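Local coordinates for protein amidohydrolase (Staphylococcus aureus, PDB 3NUR) that probably hydrolyses carbon-nitrogen bonds other than peptide bonds, as a metal-binding TIM-barrel amidohydrolase whose substrate is not established, at residues V32-Q37 against Y94-P99; L294-F299 against F328-L334; C111-D116 against E146-C150. One frame throughout, in Å; residues are numbered along the deposited sequence.

In the fold
From the N terminus, strand 24-31 runs into 32-37, and contact 1 closes the first loop when 94-99 returns at the end of the neighbouring strand 87-94, beyond helix 75-84. Contact 3 follows, joining helix 104-124 to helix 140-152 across a loop that holds strand 129-131. Contact 2 comes last, near the C terminus, where the start of helix 296-306 meets the turn leading to helix 336-351. The three loops follow one another without nesting or crossing. Contacts 1 and 3 touch, chiefly where Ile33 and Ile36 lie against Ala114, whereas contacts 2 and 3 lie on opposite sides of the chain's centre, with centres about 36 Å apart.

Contact 1. Residues V32-Q37 against Y94-P99; sequences VIEDIQ and YGNGSP
The ring of Tyr94 has Val32 on one face and Pro99 on the other. Val32 CA sits toward the rim, 4.0 Å from the Tyr94 ring centroid, in a CH-pi contact, while Pro99 CD from the tyrosine's own segment lies over the centre of the opposite face. At the edge, in the ring plane, comes Gln37 OE1. The phenol oxygen is used in two ways: Tyr94 OH donates to Gln37 OE1 at 2.7 Å and accepts from Ile33 N at 3.0 Å, the latter N-H pointing almost straight at it (176°). Two bonds thus restrict the rotation of a buried hydroxyl. Gln37 OE1 is approached from above its carbonyl plane, and the glutamine amide is inclined by 49° to the ring. A bend at chi2 (-62°) turns the terminal amide toward the loop, and its nitrogen side is used as well: Gln37 NE2 donates to Asn96 O at 3.0 Å.

In TIM-barrel terms, both segments leave the C-terminal ends of adjacent parallel strands, 24-31 and 87-94, the first of which carries the calcium ligands Glu28 and His30. Ile33 occupies the N-cap position of helix 34-39, so the tyrosine hydroxyl meets the backbone just where that helix begins. Gly95 to Ser98 form a type II turn, and the Asn96 side chain in it lies about 7 Å from the calcium ion. Apolar contacts fill in around the ring: Val32 CG1 rests 3.7 Å from Tyr94 CE2, and Ile36 CG2 approaches Pro99 CG at 4.2 Å. Ala114 of helix 104-124 packs against both Ile36 and Tyr94.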
ATOM      1  N   VAL A  32      -1.132  -9.208 -11.887  1.00  8.45           N
ATOM      2  CA  VAL A  32       0.008  -9.036 -12.792  1.00  9.54           C
ATOM      3  C   VAL A  32      -0.539  -9.323 -14.181  1.00 13.31           C
ATOM      4  O   VAL A  32      -1.623  -9.921 -14.302  1.00 11.22           O
ATOM      5  CB  VAL A  32       1.276  -9.880 -12.465  1.00 12.88           C
ATOM      6  CG1 VAL A  32       1.786  -9.618 -11.046  1.00 12.06           C
ATOM      7  CG2 VAL A  32       1.052 -11.381 -12.705  1.00 13.24           C
ATOM      8  N   ILE A  33       0.203  -8.878 -15.213  1.00 11.68           N
ATOM      9  CA  ILE A  33      -0.148  -9.135 -16.608  0.50 12.27           C
ATOM     10  C   ILE A  33       0.991  -9.962 -17.206  1.00 17.10           C
ATOM     11  O   ILE A  33       2.145  -9.525 -17.209  1.00 14.34           O
ATOM     12  CB  ILE A  33      -0.466  -7.837 -17.393  0.50 14.99           C
ATOM     13  CG1 ILE A  33      -1.746  -7.183 -16.839  0.50 15.12           C
ATOM     14  CG2 ILE A  33      -0.617  -8.129 -18.905  0.50 16.39           C
ATOM     15  CD1 ILE A  33      -1.767  -5.720 -16.944  0.50 15.01           C
ATOM     16  N   GLU A  34       0.665 -11.187 -17.661  1.00 16.80           N
ATOM     17  CA  GLU A  34       1.651 -12.137 -18.209  1.00 18.81           C
ATOM     18  C   GLU A  34       2.623 -11.517 -19.219  1.00 23.30           C
ATOM     19  O   GLU A  34       3.834 -11.667 -19.055  1.00 22.39           O
ATOM     20  CB  GLU A  34       0.947 -13.361 -18.801  1.00 20.57           C
ATOM     21  CG  GLU A  34       1.883 -14.528 -19.061  1.00 37.11           C
ATOM     22  CD  GLU A  34       1.196 -15.701 -19.733  1.00 64.32           C
ATOM     23  OE1 GLU A  34       0.563 -16.508 -19.016  1.00 66.34           O
ATOM     24  OE2 GLU A  34       1.268 -15.796 -20.980  1.00 57.53           O
ATOM     25  N   ASP A  35       2.095 -10.781 -20.217  1.00 21.73           N
ATOM     26  CA  ASP A  35       2.910 -10.125 -21.244  1.00 22.57           C
ATOM     27  C   ASP A  35       3.859  -9.075 -20.676  1.00 26.18           C
ATOM     28  O   ASP A  35       4.974  -8.928 -21.184  1.00 26.13           O
ATOM     29  CB  ASP A  35       2.028  -9.558 -22.364  1.00 24.95           C
ATOM     30  CG  ASP A  35       1.436 -10.604 -23.310  1.00 41.48           C
ATOM     31  OD1 ASP A  35       1.748 -11.813 -23.145  1.00 42.20           O
ATOM     32  OD2 ASP A  35       0.662 -10.213 -24.220  1.00 49.61           O
ATOM     33  N   ILE A  36       3.447  -8.389 -19.580  1.00 20.95           N
ATOM     34  CA  ILE A  36       4.282  -7.389 -18.906  1.00 19.46           C
ATOM     35  C   ILE A  36       5.330  -8.128 -18.095  1.00 22.54           C
ATOM     36  O   ILE A  36       6.484  -7.692 -18.061  1.00 21.22           O
ATOM     37  CB  ILE A  36       3.444  -6.370 -18.072  1.00 22.66           C
ATOM     38  CG1 ILE A  36       2.545  -5.548 -19.009  1.00 22.42           C
ATOM     39  CG2 ILE A  36       4.342  -5.441 -17.198  1.00 22.66           C
ATOM     40  CD1 ILE A  36       1.621  -4.613 -18.356  1.00 26.09           C
ATOM     41  N   GLN A  37       4.952  -9.281 -17.490  1.00 19.27           N
ATOM     42  CA  GLN A  37       5.904 -10.098 -16.716  1.00 19.97           C
ATOM     43  C   GLN A  37       7.065 -10.613 -17.572  1.00 26.50           C
ATOM     44  O   GLN A  37       8.182 -10.698 -17.071  1.00 26.26           O
ATOM     45  CB  GLN A  37       5.227 -11.268 -15.987  1.00 20.65           C
ATOM     46  CG  GLN A  37       4.179 -10.861 -14.940  1.00 21.69           C
ATOM     47  CD  GLN A  37       4.725 -10.038 -13.805  1.00 29.20           C
ATOM     48  OE1 GLN A  37       4.829  -8.806 -13.895  1.00 24.44           O
ATOM     49  NE2 GLN A  37       5.023 -10.691 -12.687  1.00 24.60           N
ATOM     50  N   TYR A  94      -0.686  -3.466  -8.997  1.00  8.80           N
ATOM     51  CA  TYR A  94       0.263  -4.407  -9.589  1.00  8.64           C
ATOM     52  C   TYR A  94       1.056  -5.146  -8.503  1.00 14.05           C
ATOM     53  O   TYR A  94       1.459  -4.532  -7.514  1.00 16.42           O
ATOM     54  CB  TYR A  94       1.207  -3.714 -10.589  1.00  9.73           C
ATOM     55  CG  TYR A  94       1.633  -4.644 -11.702  1.00 10.24           C
ATOM     56  CD1 TYR A  94       0.991  -4.625 -12.938  1.00 12.08           C
ATOM     57  CD2 TYR A  94       2.665  -5.565 -11.513  1.00 10.08           C
ATOM     58  CE1 TYR A  94       1.346  -5.521 -13.954  1.00 11.24           C
ATOM     59  CE2 TYR A  94       3.046  -6.444 -12.525  1.00  9.32           C
ATOM     60  CZ  TYR A  94       2.373  -6.427 -13.740  1.00 12.90           C
ATOM     61  OH  TYR A  94       2.752  -7.292 -14.735  1.00 15.04           O
ATOM     62  N   GLY A  95       1.223  -6.450  -8.683  1.00  9.64           N
ATOM     63  CA  GLY A  95       1.924  -7.329  -7.753  1.00  9.67           C
ATOM     64  C   GLY A  95       3.405  -7.481  -8.038  1.00 14.66           C
ATOM     65  O   GLY A  95       4.085  -6.508  -8.381  1.00 14.04           O
ATOM     66  N   ASN A  96       3.924  -8.698  -7.845  1.00 12.84           N
ATOM     67  CA  ASN A  96       5.359  -8.992  -8.006  1.00 14.23           C
ATOM     68  C   ASN A  96       5.889  -8.609  -9.373  1.00 18.49           C
ATOM     69  O   ASN A  96       5.219  -8.843 -10.371  1.00 18.48           O
ATOM     70  CB  ASN A  96       5.629 -10.465  -7.742  1.00 18.87           C
ATOM     71  CG  ASN A  96       5.244 -10.925  -6.364  1.00 38.23           C
ATOM     72  OD1 ASN A  96       5.111 -10.132  -5.417  1.00 32.86           O
ATOM     73  ND2 ASN A  96       5.053 -12.228  -6.226  1.00 28.79           N
ATOM     74  N   GLY A  97       7.068  -7.996  -9.399  1.00 16.45           N
ATOM     75  CA  GLY A  97       7.707  -7.575 -10.644  1.00 16.33           C
ATOM     76  C   GLY A  97       7.070  -6.371 -11.300  1.00 19.46           C
ATOM     77  O   GLY A  97       7.085  -6.252 -12.523  1.00 20.52           O
ATOM     78  N   SER A  98       6.480  -5.467 -10.497  1.00 14.73           N
ATOM     79  CA  SER A  98       5.831  -4.262 -11.028  1.00 12.66           C
ATOM     80  C   SER A  98       6.774  -3.475 -11.969  1.00 16.63           C
ATOM     81  O   SER A  98       7.952  -3.312 -11.637  1.00 16.84           O
ATOM     82  CB  SER A  98       5.396  -3.354  -9.884  1.00 14.66           C
ATOM     83  OG  SER A  98       4.756  -2.183 -10.362  1.00 17.69           O
ATOM     84  N   PRO A  99       6.262  -2.954 -13.106  1.00 13.24           N
ATOM     85  CA  PRO A  99       7.115  -2.135 -13.997  1.00 13.10           C
ATOM     86  C   PRO A  99       7.524  -0.790 -13.385  1.00 16.97           C
ATOM     87  O   PRO A  99       8.332  -0.086 -13.982  1.00 15.69           O
ATOM     88  CB  PRO A  99       6.253  -1.943 -15.249  1.00 14.06           C
ATOM     89  CG  PRO A  99       4.843  -2.079 -14.774  1.00 18.43           C
ATOM     90  CD  PRO A  99       4.883  -3.063 -13.627  1.00 14.12           C
TER

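Contact 2. Residues L294-F299 against F328-L334; sequences LTKPQF and FLDELGL
Leu294 and Phe328 make the tight end of this contact: Leu294 CB stands almost directly over the ring centre, 3.7 Å from the Phe328 centroid. Leu294 C follows at 3.4 Å from Phe328 CE1, so the ring lies against backbone as well as side chain. Leu332, from the aromatic residue's own segment, touches the opposite Phe328 face with its CD1, toward the rim. That same methyl is a wedge between two rings, since Leu332 CD1 also lies over the centre of Phe299, 3.8 Å from its centroid. With its CG anti to the backbone N (chi1 171°), Phe299 reaches on toward Leu334, whose CD2 is 3.6 Å from Phe299 CZ.

The contact lies at the periphery of the TIM barrel, where the start of helix 296-306 meets the turn joining helix 325-328 to helix 336-351, whose Ile342 also touches Phe299 and Leu334; the calcium ligand Asp316 lies in the chain between the two segments.

The other side is open to solvent: Lys296 and Glu331 are exposed, and the lysine touches the turn with its aliphatic part, Lys296 CG lying 3.7 Å from Leu332 CD2. No hydrogen bond links the segments. Lys296 NZ instead pairs with Asp300, and Glu331 with Lys324.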
ATOM      1  N   LEU A 294      -3.999 -11.800   9.916  1.00 11.13           N
ATOM      2  CA  LEU A 294      -5.168 -11.706  10.780  1.00 10.67           C
ATOM      3  C   LEU A 294      -4.873 -12.141  12.194  1.00 14.56           C
ATOM      4  O   LEU A 294      -5.277 -13.217  12.638  1.00 13.45           O
ATOM      5  CB  LEU A 294      -6.365 -12.426  10.128  1.00 10.76           C
ATOM      6  CG  LEU A 294      -6.686 -12.017   8.663  1.00 15.36           C
ATOM      7  CD1 LEU A 294      -7.910 -12.753   8.156  1.00 14.86           C
ATOM      8  CD2 LEU A 294      -6.845 -10.502   8.507  1.00 16.76           C
ATOM      9  N   THR A 295      -4.122 -11.283  12.896  1.00 10.67           N
ATOM     10  CA  THR A 295      -3.637 -11.579  14.236  1.00 10.26           C
ATOM     11  C   THR A 295      -4.098 -10.496  15.202  1.00 12.67           C
ATOM     12  O   THR A 295      -3.938  -9.308  14.918  1.00 12.45           O
ATOM     13  CB  THR A 295      -2.117 -11.792  14.186  1.00 15.02           C
ATOM     14  OG1 THR A 295      -1.508 -10.621  13.620  1.00 14.89           O
ATOM     15  CG2 THR A 295      -1.720 -13.046  13.355  1.00 14.02           C
ATOM     16  N   LYS A 296      -4.754 -10.912  16.293  1.00  9.59           N
ATOM     17  CA  LYS A 296      -5.317  -9.984  17.282  1.00  8.93           C
ATOM     18  C   LYS A 296      -4.310  -9.050  18.003  1.00 11.68           C
ATOM     19  O   LYS A 296      -4.631  -7.867  18.162  1.00  9.83           O
ATOM     20  CB  LYS A 296      -6.206 -10.744  18.291  1.00 12.61           C
ATOM     21  CG  LYS A 296      -7.021  -9.837  19.196  1.00 19.00           C
ATOM     22  CD  LYS A 296      -7.995 -10.604  20.100  1.00 23.26           C
ATOM     23  CE  LYS A 296      -8.769  -9.691  21.038  1.00 27.06           C
ATOM     24  NZ  LYS A 296      -7.888  -9.050  22.071  1.00 25.03           N
ATOM     25  N   PRO A 297      -3.144  -9.514  18.512  1.00  8.80           N
ATOM     26  CA  PRO A 297      -2.274  -8.582  19.265  1.00  9.11           C
ATOM     27  C   PRO A 297      -1.858  -7.315  18.510  1.00 10.72           C
ATOM     28  O   PRO A 297      -1.847  -6.231  19.093  1.00 10.77           O
ATOM     29  CB  PRO A 297      -1.088  -9.461  19.682  1.00 11.40           C
ATOM     30  CG  PRO A 297      -1.642 -10.887  19.646  1.00 15.94           C
ATOM     31  CD  PRO A 297      -2.567 -10.878  18.476  1.00 11.08           C
ATOM     32  N   GLN A 298      -1.593  -7.436  17.204  1.00  8.67           N
ATOM     33  CA  GLN A 298      -1.205  -6.312  16.341  1.00  7.95           C
ATOM     34  C   GLN A 298      -2.419  -5.419  16.104  1.00 10.34           C
ATOM     35  O   GLN A 298      -2.288  -4.200  16.164  1.00  9.46           O
ATOM     36  CB  GLN A 298      -0.618  -6.812  15.009  1.00 10.08           C
ATOM     37  CG  GLN A 298       0.789  -7.430  15.153  1.00 14.46           C
ATOM     38  CD  GLN A 298       0.794  -8.816  15.757  1.00 17.15           C
ATOM     39  OE1 GLN A 298      -0.218  -9.535  15.747  1.00 12.29           O
ATOM     40  NE2 GLN A 298       1.899  -9.182  16.410  1.00 15.10           N
ATOM     41  N   PHE A 299      -3.613  -6.019  15.904  1.00  7.84           N
ATOM     42  CA  PHE A 299      -4.845  -5.219  15.753  1.00  8.02           C
ATOM     43  C   PHE A 299      -5.047  -4.356  16.999  1.00 11.35           C
ATOM     44  O   PHE A 299      -5.272  -3.149  16.876  1.00 10.08           O
ATOM     45  CB  PHE A 299      -6.095  -6.103  15.532  1.00  9.19           C
ATOM     46  CG  PHE A 299      -7.353  -5.270  15.610  1.00 10.72           C
ATOM     47  CD1 PHE A 299      -7.764  -4.498  14.526  1.00 14.14           C
ATOM     48  CD2 PHE A 299      -8.083  -5.190  16.798  1.00 13.34           C
ATOM     49  CE1 PHE A 299      -8.871  -3.650  14.634  1.00 16.09           C
ATOM     50  CE2 PHE A 299      -9.188  -4.345  16.903  1.00 16.00           C
ATOM     51  CZ  PHE A 299      -9.583  -3.594  15.815  1.00 14.49           C
ATOM     52  N   PHE A 328     -12.834 -12.741  10.788  1.00  9.80           N
ATOM     53  CA  PHE A 328     -11.834 -12.146  11.680  1.00  9.42           C
ATOM     54  C   PHE A 328     -12.349 -10.950  12.457  1.00 13.45           C
ATOM     55  O   PHE A 328     -12.096 -10.852  13.656  1.00 13.95           O
ATOM     56  CB  PHE A 328     -10.546 -11.796  10.926  1.00 11.01           C
ATOM     57  CG  PHE A 328      -9.476 -11.097  11.741  1.00 12.28           C
ATOM     58  CD1 PHE A 328      -8.825 -11.756  12.778  1.00 14.77           C
ATOM     59  CD2 PHE A 328      -9.091  -9.792  11.441  1.00 13.99           C
ATOM     60  CE1 PHE A 328      -7.837 -11.104  13.531  1.00 15.31           C
ATOM     61  CE2 PHE A 328      -8.061  -9.161  12.160  1.00 15.32           C
ATOM     62  CZ  PHE A 328      -7.443  -9.825  13.200  1.00 14.23           C
ATOM     63  N   LEU A 329     -13.087 -10.059  11.791  1.00 10.53           N
ATOM     64  CA  LEU A 329     -13.605  -8.859  12.469  1.00 11.08           C
ATOM     65  C   LEU A 329     -14.636  -9.158  13.564  1.00 16.75           C
ATOM     66  O   LEU A 329     -14.915  -8.289  14.392  1.00 16.94           O
ATOM     67  CB  LEU A 329     -14.103  -7.806  11.462  1.00 11.49           C
ATOM     68  CG  LEU A 329     -13.067  -7.331  10.430  1.00 16.31           C
ATOM     69  CD1 LEU A 329     -13.710  -6.417   9.401  1.00 17.66           C
ATOM     70  CD2 LEU A 329     -11.876  -6.630  11.093  1.00 16.47           C
ATOM     71  N   ASP A 330     -15.147 -10.399  13.604  1.00 14.07           N
ATOM     72  CA  ASP A 330     -16.094 -10.837  14.638  1.00 14.66           C
ATOM     73  C   ASP A 330     -15.382 -11.382  15.899  1.00 21.47           C
ATOM     74  O   ASP A 330     -16.053 -11.692  16.891  1.00 21.84           O
ATOM     75  CB  ASP A 330     -17.014 -11.922  14.055  1.00 16.90           C
ATOM     76  CG  ASP A 330     -17.912 -11.403  12.953  1.00 28.86           C
ATOM     77  OD1 ASP A 330     -18.348 -10.232  13.044  1.00 29.53           O
ATOM     78  OD2 ASP A 330     -18.182 -12.163  12.006  1.00 33.68           O
ATOM     79  N   GLU A 331     -14.039 -11.526  15.856  1.00 17.03           N
ATOM     80  CA  GLU A 331     -13.259 -12.135  16.949  1.00 16.35           C
ATOM     81  C   GLU A 331     -12.425 -11.125  17.728  1.00 20.26           C
ATOM     82  O   GLU A 331     -11.507 -11.513  18.458  1.00 21.23           O
ATOM     83  CB  GLU A 331     -12.325 -13.222  16.374  1.00 17.87           C
ATOM     84  CG  GLU A 331     -13.003 -14.201  15.427  1.00 27.62           C
ATOM     85  CD  GLU A 331     -12.137 -15.350  14.947  1.00 57.12           C
ATOM     86  OE1 GLU A 331     -12.708 -16.405  14.589  1.00 55.30           O
ATOM     87  OE2 GLU A 331     -10.892 -15.202  14.931  1.00 60.79           O
ATOM     88  N   LEU A 332     -12.713  -9.840  17.562  1.00 15.99           N
ATOM     89  CA  LEU A 332     -11.882  -8.799  18.162  1.00 14.83           C
ATOM     90  C   LEU A 332     -12.540  -7.986  19.273  1.00 19.06           C
ATOM     91  O   LEU A 332     -11.948  -7.000  19.736  1.00 18.29           O
ATOM     92  CB  LEU A 332     -11.346  -7.875  17.060  1.00 14.32           C
ATOM     93  CG  LEU A 332     -10.556  -8.526  15.901  1.00 18.20           C
ATOM     94  CD1 LEU A 332     -10.384  -7.543  14.773  1.00 17.57           C
ATOM     95  CD2 LEU A 332      -9.175  -9.028  16.362  1.00 20.75           C
ATOM     96  N   GLY A 333     -13.743  -8.388  19.678  1.00 15.92           N
ATOM     97  CA  GLY A 333     -14.521  -7.680  20.695  1.00 15.90           C
ATOM     98  C   GLY A 333     -14.952  -6.282  20.280  1.00 19.14           C
ATOM     99  O   GLY A 333     -15.044  -5.387  21.119  1.00 20.02           O
ATOM    100  N   LEU A 334     -15.218  -6.078  18.979  1.00 13.21           N
ATOM    101  CA  LEU A 334     -15.588  -4.777  18.441  1.00 12.24           C
ATOM    102  C   LEU A 334     -17.101  -4.534  18.482  1.00 15.23           C
ATOM    103  O   LEU A 334     -17.887  -5.481  18.379  1.00 15.42           O
ATOM    104  CB  LEU A 334     -15.135  -4.675  16.968  1.00 12.23           C
ATOM    105  CG  LEU A 334     -13.626  -4.776  16.668  1.00 16.94           C
ATOM    106  CD1 LEU A 334     -13.406  -4.939  15.162  1.00 17.29           C
ATOM    107  CD2 LEU A 334     -12.883  -3.564  17.205  1.00 20.28           C
TER

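Contact 3. Residues C111-D116 against E146-C150; sequences CQKAND and EFERC
One oxygen of Asp116 takes two N-H groups of Arg149, although the two flat groups stand perpendicular, their planes 90° apart. Arg149 NH2 reaches Asp116 OD1 at 2.8 Å on the syn lone pair of the carboxylate. Arg149 NH1 comes to that same Asp116 OD1 at 3.1 Å, from above the carboxylate plane. Both bonds lie in the guanidinium plane, so the arginine presents its edge to the acid.

A second carboxylate, from the arginine's own helix, holds a different edge of the guanidinium, this time side-on and with one nitrogen for each oxygen. Arg149 NE meets Glu146 OE1 at 2.7 Å, and Arg149 NH1 meets Glu146 OE2 at 2.8 Å. Four bonds to two acids should hold the guanidinium orientation firmly, and the arginine's positive charge probably offsets the two negative ones in this salt-bridge network. A bend at chi2 (59°) lays the Glu146 carboxylate where both its own arginine and the other helix can reach it: Asn115 ND2 donates to the anti lone pair of Glu146 OE2 at 2.8 Å, the acceptor lying in the amide plane. That leaves the syn side of OE2 for Arg149, so two donors share one oxygen from different directions. A water links the helices further along, donating to Gln112 OE1 at 3.0 Å and to Glu146 OE1 at 2.7 Å.

Helices 104-124 and 140-152 run almost parallel here (11°), as successive outer helices of a beta/alpha barrel do, with strand 129-131 between them in sequence. Asn115 ND2 also bonds Thr134 O in the loop beyond that strand; Phe147 packs on helix 176-185, and Lys113 touches Ile36 of helix 34-39.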
ATOM      1  N   CYS A 111       4.026   0.844 -17.502  1.00 13.09           N
ATOM      2  CA  CYS A 111       3.039   1.268 -16.484  1.00 12.58           C
ATOM      3  C   CYS A 111       1.730   1.663 -17.188  1.00 15.38           C
ATOM      4  O   CYS A 111       0.641   1.303 -16.720  1.00 14.40           O
ATOM      5  CB  CYS A 111       3.580   2.413 -15.635  1.00 12.23           C
ATOM      6  SG  CYS A 111       4.844   1.906 -14.439  1.00 15.64           S
ATOM      7  N   GLN A 112       1.833   2.399 -18.319  1.00 11.81           N
ATOM      8  CA  GLN A 112       0.655   2.808 -19.107  1.00 11.94           C
ATOM      9  C   GLN A 112      -0.153   1.594 -19.567  1.00 17.11           C
ATOM     10  O   GLN A 112      -1.379   1.592 -19.470  1.00 17.87           O
ATOM     11  CB  GLN A 112       1.064   3.633 -20.330  1.00 13.48           C
ATOM     12  CG  GLN A 112       1.427   5.057 -19.970  1.00 12.20           C
ATOM     13  CD  GLN A 112       2.061   5.809 -21.123  1.00 29.22           C
ATOM     14  OE1 GLN A 112       2.226   7.031 -21.072  1.00 26.83           O
ATOM     15  NE2 GLN A 112       2.462   5.098 -22.174  1.00 21.68           N
ATOM     16  N   LYS A 113       0.533   0.559 -20.010  1.00 14.95           N
ATOM     17  CA  LYS A 113      -0.088  -0.664 -20.464  1.00 14.59           C
ATOM     18  C   LYS A 113      -0.797  -1.388 -19.319  1.00 14.68           C
ATOM     19  O   LYS A 113      -1.924  -1.864 -19.491  1.00 11.38           O
ATOM     20  CB  LYS A 113       0.991  -1.572 -21.001  1.00 18.81           C
ATOM     21  CG  LYS A 113       0.461  -2.693 -21.884  1.00 37.07           C
ATOM     22  CD  LYS A 113       0.911  -2.453 -23.291  1.00 54.67           C
ATOM     23  CE  LYS A 113       2.354  -2.004 -23.377  1.00 66.51           C
ATOM     24  NZ  LYS A 113       2.709  -1.604 -24.747  1.00 74.15           N
ATOM     25  N   ALA A 114      -0.104  -1.452 -18.147  1.00 11.06           N
ATOM     26  CA  ALA A 114      -0.703  -2.137 -17.016  1.00 11.67           C
ATOM     27  C   ALA A 114      -1.995  -1.408 -16.632  1.00 12.84           C
ATOM     28  O   ALA A 114      -3.041  -2.058 -16.493  1.00 11.75           O
ATOM     29  CB  ALA A 114       0.271  -2.190 -15.844  1.00 12.52           C
ATOM     30  N   ASN A 115      -1.936  -0.061 -16.497  1.00  9.80           N
ATOM     31  CA  ASN A 115      -3.111   0.745 -16.116  1.00 10.24           C
ATOM     32  C   ASN A 115      -4.266   0.620 -17.120  1.00 14.53           C
ATOM     33  O   ASN A 115      -5.422   0.477 -16.712  1.00 13.62           O
ATOM     34  CB  ASN A 115      -2.718   2.204 -15.905  1.00  9.51           C
ATOM     35  CG  ASN A 115      -1.768   2.364 -14.738  1.00 15.63           C
ATOM     36  OD1 ASN A 115      -1.911   1.702 -13.698  1.00 10.60           O
ATOM     37  ND2 ASN A 115      -0.834   3.292 -14.857  1.00 11.39           N
ATOM     38  N   ASP A 116      -3.947   0.621 -18.417  1.00 12.83           N
ATOM     39  CA  ASP A 116      -4.975   0.470 -19.459  1.00 13.11           C
ATOM     40  C   ASP A 116      -5.640  -0.895 -19.385  1.00 15.88           C
ATOM     41  O   ASP A 116      -6.866  -0.970 -19.490  1.00 14.79           O
ATOM     42  CB  ASP A 116      -4.378   0.694 -20.864  1.00 15.35           C
ATOM     43  CG  ASP A 116      -4.187   2.158 -21.240  1.00 26.66           C
ATOM     44  OD1 ASP A 116      -4.712   3.038 -20.513  1.00 24.78           O
ATOM     45  OD2 ASP A 116      -3.540   2.425 -22.276  1.00 33.68           O
ATOM     46  N   GLU A 146       0.954  10.386 -15.495  1.00 13.26           N
ATOM     47  CA  GLU A 146       0.262   9.086 -15.546  1.00 12.91           C
ATOM     48  C   GLU A 146      -0.722   8.945 -14.382  1.00 13.62           C
ATOM     49  O   GLU A 146      -1.778   8.344 -14.540  1.00 11.63           O
ATOM     50  CB  GLU A 146       1.259   7.917 -15.559  1.00 13.83           C
ATOM     51  CG  GLU A 146       0.625   6.531 -15.696  1.00 17.62           C
ATOM     52  CD  GLU A 146      -0.222   6.251 -16.932  1.00 19.91           C
ATOM     53  OE1 GLU A 146      -0.309   7.130 -17.822  1.00 20.15           O
ATOM     54  OE2 GLU A 146      -0.761   5.126 -17.033  1.00 18.03           O
ATOM     55  N   PHE A 147      -0.377   9.513 -13.230  1.00 10.76           N
ATOM     56  CA  PHE A 147      -1.244   9.527 -12.049  1.00 10.43           C
ATOM     57  C   PHE A 147      -2.544  10.273 -12.391  1.00 15.56           C
ATOM     58  O   PHE A 147      -3.638   9.765 -12.132  1.00 14.04           O
ATOM     59  CB  PHE A 147      -0.530  10.237 -10.873  1.00 11.06           C
ATOM     60  CG  PHE A 147      -0.978   9.911  -9.461  1.00 10.67           C
ATOM     61  CD1 PHE A 147      -2.146   9.186  -9.228  1.00 13.18           C
ATOM     62  CD2 PHE A 147      -0.219  10.314  -8.365  1.00 11.63           C
ATOM     63  CE1 PHE A 147      -2.559   8.885  -7.917  1.00 13.40           C
ATOM     64  CE2 PHE A 147      -0.621  10.002  -7.061  1.00 13.84           C
ATOM     65  CZ  PHE A 147      -1.794   9.295  -6.841  1.00 12.14           C
ATOM     66  N   GLU A 148      -2.409  11.477 -12.970  1.00 14.37           N
ATOM     67  CA  GLU A 148      -3.531  12.324 -13.375  1.00 14.78           C
ATOM     68  C   GLU A 148      -4.390  11.585 -14.402  1.00 16.24           C
ATOM     69  O   GLU A 148      -5.624  11.628 -14.293  1.00 15.09           O
ATOM     70  CB  GLU A 148      -3.019  13.679 -13.927  1.00 16.71           C
ATOM     71  CG  GLU A 148      -4.127  14.680 -14.263  1.00 31.41           C
ATOM     72  CD  GLU A 148      -4.734  14.606 -15.658  1.00 59.94           C
ATOM     73  OE1 GLU A 148      -3.992  14.317 -16.626  1.00 61.38           O
ATOM     74  OE2 GLU A 148      -5.953  14.859 -15.783  1.00 56.06           O
ATOM     75  N   ARG A 149      -3.742  10.897 -15.380  1.00 12.54           N
ATOM     76  CA  ARG A 149      -4.446  10.136 -16.421  1.00 12.37           C
ATOM     77  C   ARG A 149      -5.268   9.010 -15.790  1.00 16.16           C
ATOM     78  O   ARG A 149      -6.430   8.846 -16.132  1.00 14.25           O
ATOM     79  CB  ARG A 149      -3.471   9.575 -17.469  1.00 13.19           C
ATOM     80  CG  ARG A 149      -4.169   8.910 -18.645  1.00 15.10           C
ATOM     81  CD  ARG A 149      -3.189   8.324 -19.626  1.00 17.98           C
ATOM     82  NE  ARG A 149      -2.642   7.040 -19.188  1.00 17.21           N
ATOM     83  CZ  ARG A 149      -3.154   5.857 -19.505  1.00 25.93           C
ATOM     84  NH1 ARG A 149      -2.561   4.747 -19.103  1.00 16.42           N
ATOM     85  NH2 ARG A 149      -4.272   5.776 -20.218  1.00 19.99           N
ATOM     86  N   CYS A 150      -4.679   8.267 -14.837  1.00 12.50           N
ATOM     87  CA  CYS A 150      -5.363   7.174 -14.151  1.00 11.02           C
ATOM     88  C   CYS A 150      -6.599   7.657 -13.425  1.00 12.35           C
ATOM     89  O   CYS A 150      -7.645   7.021 -13.512  1.00 12.39           O
ATOM     90  CB  CYS A 150      -4.404   6.465 -13.198  1.00 10.69           C
ATOM     91  SG  CYS A 150      -3.208   5.401 -14.034  1.00 14.23           S
TER
HETATM   92  O   HOH W   1       1.056   9.059 -19.130  1.00 33.50           O